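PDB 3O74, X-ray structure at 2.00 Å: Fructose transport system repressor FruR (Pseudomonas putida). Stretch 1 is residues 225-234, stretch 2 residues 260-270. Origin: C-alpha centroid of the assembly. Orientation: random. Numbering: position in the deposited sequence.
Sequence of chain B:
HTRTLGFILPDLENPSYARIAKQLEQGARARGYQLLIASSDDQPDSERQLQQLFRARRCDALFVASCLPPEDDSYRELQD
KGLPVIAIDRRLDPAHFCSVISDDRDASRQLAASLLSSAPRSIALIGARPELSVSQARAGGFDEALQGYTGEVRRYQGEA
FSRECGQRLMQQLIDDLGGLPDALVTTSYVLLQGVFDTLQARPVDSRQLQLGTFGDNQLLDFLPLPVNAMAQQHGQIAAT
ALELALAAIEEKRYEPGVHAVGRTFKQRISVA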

# COMPACT_ATOMS: atom_id res chain seq x y z
N LEU B 225 -6.26 -2.33 22.56
CA LEU B 225 -7.62 -2.01 22.19
C LEU B 225 -8.06 -2.89 21.03
O LEU B 225 -7.57 -2.74 19.91
N PRO B 226 -8.98 -3.83 21.30
CA PRO B 226 -9.44 -4.77 20.26
C PRO B 226 -10.33 -4.09 19.23
O PRO B 226 -11.21 -3.30 19.59
N VAL B 227 -10.11 -4.39 17.96
CA VAL B 227 -10.89 -3.81 16.88
C VAL B 227 -11.48 -4.89 15.97
O VAL B 227 -10.74 -5.69 15.40
N ASN B 228 -12.80 -4.91 15.83
CA ASN B 228 -13.45 -5.79 14.87
C ASN B 228 -13.31 -5.23 13.46
O ASN B 228 -13.50 -4.04 13.24
N ALA B 229 -13.00 -6.10 12.51
CA ALA B 229 -12.72 -5.66 11.14
C ALA B 229 -13.42 -6.51 10.08
O ALA B 229 -13.47 -7.73 10.19
N MSE B 230 -13.94 -5.85 9.05
CA MSE B 230 -14.55 -6.52 7.92
C MSE B 230 -13.65 -6.37 6.69
O MSE B 230 -13.65 -5.32 6.05
N ALA B 231 -12.89 -7.42 6.37
CA ALA B 231 -11.91 -7.35 5.29
C ALA B 231 -12.46 -7.86 3.94
O ALA B 231 -13.27 -8.78 3.90
N GLN B 232 -12.00 -7.25 2.85
CA GLN B 232 -12.36 -7.69 1.51
C GLN B 232 -11.68 -9.01 1.19
O GLN B 232 -10.56 -9.27 1.63
N GLN B 233 -12.35 -9.85 0.40
CA GLN B 233 -11.70 -11.00 -0.20
C GLN B 233 -11.06 -10.53 -1.51
O GLN B 233 -11.63 -10.70 -2.59
N HIS B 234 -9.88 -9.91 -1.39
CA HIS B 234 -9.23 -9.25 -2.52
C HIS B 234 -8.97 -10.19 -3.69
O HIS B 234 -9.11 -9.81 -4.85
N ALA B 260 -21.38 -9.07 -6.16
CA ALA B 260 -20.98 -8.77 -4.79
C ALA B 260 -20.26 -9.94 -4.14
O ALA B 260 -20.72 -11.07 -4.19
N VAL B 261 -19.12 -9.64 -3.51
CA VAL B 261 -18.36 -10.65 -2.78
C VAL B 261 -18.41 -10.35 -1.29
O VAL B 261 -18.17 -9.21 -0.87
N GLY B 262 -18.72 -11.37 -0.49
CA GLY B 262 -18.80 -11.19 0.95
C GLY B 262 -17.47 -10.77 1.55
O GLY B 262 -16.40 -11.14 1.06
N ARG B 263 -17.53 -9.98 2.62
CA ARG B 263 -16.35 -9.65 3.40
C ARG B 263 -16.15 -10.70 4.49
O ARG B 263 -17.10 -11.33 4.94
N THR B 264 -14.90 -10.88 4.93
CA THR B 264 -14.63 -11.80 6.03
C THR B 264 -14.61 -11.03 7.36
O THR B 264 -14.07 -9.93 7.44
N PHE B 265 -15.23 -11.61 8.38
CA PHE B 265 -15.33 -10.96 9.68
C PHE B 265 -14.14 -11.34 10.56
O PHE B 265 -13.92 -12.52 10.85
N LYS B 266 -13.37 -10.34 10.96
CA LYS B 266 -12.27 -10.54 11.89
C LYS B 266 -12.65 -9.97 13.24
O LYS B 266 -12.57 -8.77 13.46
N GLN B 267 -13.09 -10.84 14.15
CA GLN B 267 -13.50 -10.41 15.48
C GLN B 267 -12.36 -10.50 16.47
O GLN B 267 -11.75 -11.56 16.64
N ARG B 268 -12.07 -9.38 17.11
CA ARG B 268 -11.02 -9.33 18.11
C ARG B 268 -11.62 -8.96 19.46
O ARG B 268 -10.97 -9.07 20.49
N ILE B 269 -12.88 -8.53 19.44
CA ILE B 269 -13.59 -8.20 20.66
C ILE B 269 -14.30 -9.43 21.21
O ILE B 269 -15.20 -9.97 20.57
N SER B 270 -13.90 -9.86 22.40
CA SER B 270 -14.46 -11.06 23.01
C SER B 270 -15.97 -10.95 23.22
O SER B 270 -16.46 -9.94 23.72

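The two stretches pair as antiparallel strands, A229 opposite K266, M230 opposite F265 and A231 opposite T264, and bury 955 Å² between them. L225 lies out of reach of stretch 2, so side-chain packing begins at P226. The CA-to-CB bond of P226, in a C-gamma endo ring, points toward stretch 2, with P226 CB 3.4 Å from R268 O and 3.8 Å from I269 CG1, in an m, t side chain. V227 (t) turns its side chain away; its carbonyl instead meets the R268 side chain, V227 O lying 3.0 Å from R268 CD and near the plane of the guanidinium at its edge.

The amide of N228 (m) meets the backbone that follows strand 264-266. Its CB leaves sideways, but the amide end comes nearer, and OD1 accepts two backbone hydrogen bonds, from R268 N at 2.8 Å and from I269 N at 3.0 Å. The other end of the amide is also used: N228 ND2 donates to water 1 at 2.8 Å, and this water donates to I269 O at 2.8 Å and accepts a weak bond from NE2 of the poorly ordered Q267.

A229 shares a sheet face with K266 and A231. The paired backbones, with A229 N to K266 O at 2.9 Å and K266 N to A229 O at 2.7 Å, bring A229 CB within 4.3 Å of K266 CB, beyond which the lysine (t, p, t) leads away. On the opposite face, selenomethionine M230 (m, m, t) folds its end over F265 (t). Its CE sits 3.7 Å from the centroid of the F265 ring, 18° off the normal, a CH-pi contact, while SE approaches obliquely. N228 CB and A229 O border the same ring at its edge. M230 O also accepts a hydrogen bond from R263 NH1 at 3.0 Å; the arginine is in the m, t, t rotamer.

A231 CB packs 3.8 Å from OG1 of T264 (p), beside the backbone pair A231 N to T264 O, 3.0 Å, and T264 N to A231 O, 2.9 Å. Q232 (m, t) places CG over one face of the R263 guanidinium, 3.2 Å from R263 NH1; water 2 links Q232 O to T264 OG1.

Q233 (m, t) points toward stretch 2 from the N-cap position. Its NE2 donates to G262 O at 2.8 Å and touches CG1 of V261 (t) at 3.6 Å, while CG lies 3.9 Å from T264 CG2. Water 3 joins Q233 N to G262 O, 2.9 Å from each atom. H234 makes no contact with stretch 2.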

# COMPACT_ATOMS: atom_id res chain seq x y z
CB LEU B 225 -7.72 -0.54 21.79
CG LEU B 225 -9.07 -0.02 21.32
CD1 LEU B 225 -10.17 -0.47 22.26
CD2 LEU B 225 -9.04 1.49 21.19
CB PRO B 226 -10.24 -5.80 21.06
CG PRO B 226 -10.72 -5.06 22.26
CD PRO B 226 -9.64 -4.07 22.59
CB VAL B 227 -10.03 -2.85 16.03
CG1 VAL B 227 -10.84 -2.27 14.88
CG2 VAL B 227 -9.45 -1.73 16.90
CB ASN B 228 -14.92 -5.99 15.23
CG ASN B 228 -15.11 -6.93 16.41
OD1 ASN B 228 -14.15 -7.49 16.94
ND2 ASN B 228 -16.35 -7.11 16.81
CB ALA B 229 -11.22 -5.61 10.89
CB MSE B 230 -15.92 -5.91 7.62
CG MSE B 230 -17.04 -6.35 8.55
SE MSE B 230 -17.64 -8.15 8.13
CE MSE B 230 -19.18 -8.22 9.32
CB ALA B 231 -10.65 -8.12 5.67
CB GLN B 232 -11.92 -6.67 0.46
CG GLN B 232 -12.53 -5.29 0.59
CD GLN B 232 -12.11 -4.37 -0.56
OE1 GLN B 232 -11.99 -4.81 -1.70
NE2 GLN B 232 -11.90 -3.10 -0.25
CB GLN B 233 -12.69 -12.14 -0.45
CG GLN B 233 -13.40 -12.63 0.81
CD GLN B 233 -14.22 -13.89 0.60
OE1 GLN B 233 -13.68 -14.99 0.52
NE2 GLN B 233 -15.54 -13.73 0.52
CB HIS B 234 -7.91 -8.61 -2.09
CG HIS B 234 -8.01 -7.80 -0.83
ND1 HIS B 234 -8.34 -6.46 -0.83
CD2 HIS B 234 -7.81 -8.14 0.46
CE1 HIS B 234 -8.34 -6.01 0.41
NE2 HIS B 234 -8.02 -7.01 1.21
CB ALA B 260 -22.20 -8.36 -3.96
CB VAL B 261 -16.89 -10.67 -3.24
CG1 VAL B 261 -16.10 -11.72 -2.46
CG2 VAL B 261 -16.81 -10.92 -4.73
CB ARG B 263 -16.48 -8.26 4.02
CG ARG B 263 -16.40 -7.12 3.01
CD ARG B 263 -16.46 -5.76 3.68
NE ARG B 263 -16.27 -4.68 2.72
CZ ARG B 263 -15.12 -4.04 2.53
NH1 ARG B 263 -14.06 -4.35 3.25
NH2 ARG B 263 -15.04 -3.07 1.62
CB THR B 264 -13.31 -12.56 5.83
OG1 THR B 264 -12.23 -11.63 5.66
CG2 THR B 264 -13.40 -13.45 4.60
CB PHE B 265 -16.65 -11.34 10.37
CG PHE B 265 -17.10 -10.35 11.41
CD1 PHE B 265 -18.37 -10.43 11.95
CD2 PHE B 265 -16.26 -9.34 11.84
CE1 PHE B 265 -18.80 -9.53 12.91
CE2 PHE B 265 -16.68 -8.43 12.80
CZ PHE B 265 -17.95 -8.53 13.33
CB LYS B 266 -11.00 -9.85 11.38
CG LYS B 266 -9.85 -9.91 12.37
CD LYS B 266 -9.30 -11.33 12.51
CE LYS B 266 -8.52 -11.50 13.81
NZ LYS B 266 -7.14 -12.00 13.60
CB GLN B 267 -14.70 -11.21 15.98
CG GLN B 267 -16.05 -10.73 15.45
CD GLN B 267 -17.22 -11.45 16.10
OE1 GLN B 267 -17.43 -12.64 15.88
NE2 GLN B 267 -17.98 -10.72 16.91
CB ARG B 268 -9.95 -8.32 17.69
CG ARG B 268 -9.33 -8.64 16.35
CD ARG B 268 -8.46 -7.51 15.85
NE ARG B 268 -8.29 -7.58 14.40
CZ ARG B 268 -7.13 -7.82 13.80
NH1 ARG B 268 -6.04 -8.01 14.53
NH2 ARG B 268 -7.05 -7.87 12.48
CB ILE B 269 -14.61 -7.06 20.44
CG1 ILE B 269 -13.90 -5.80 19.93
CG2 ILE B 269 -15.37 -6.77 21.72
CD1 ILE B 269 -14.82 -4.63 19.71
CB SER B 270 -13.76 -11.38 24.33
OG SER B 270 -14.02 -10.38 25.30
O HOH W 1 -17.05 -8.85 18.87
O HOH W 2 -9.89 -11.61 3.78
O HOH W 3 -15.03 -8.92 -0.31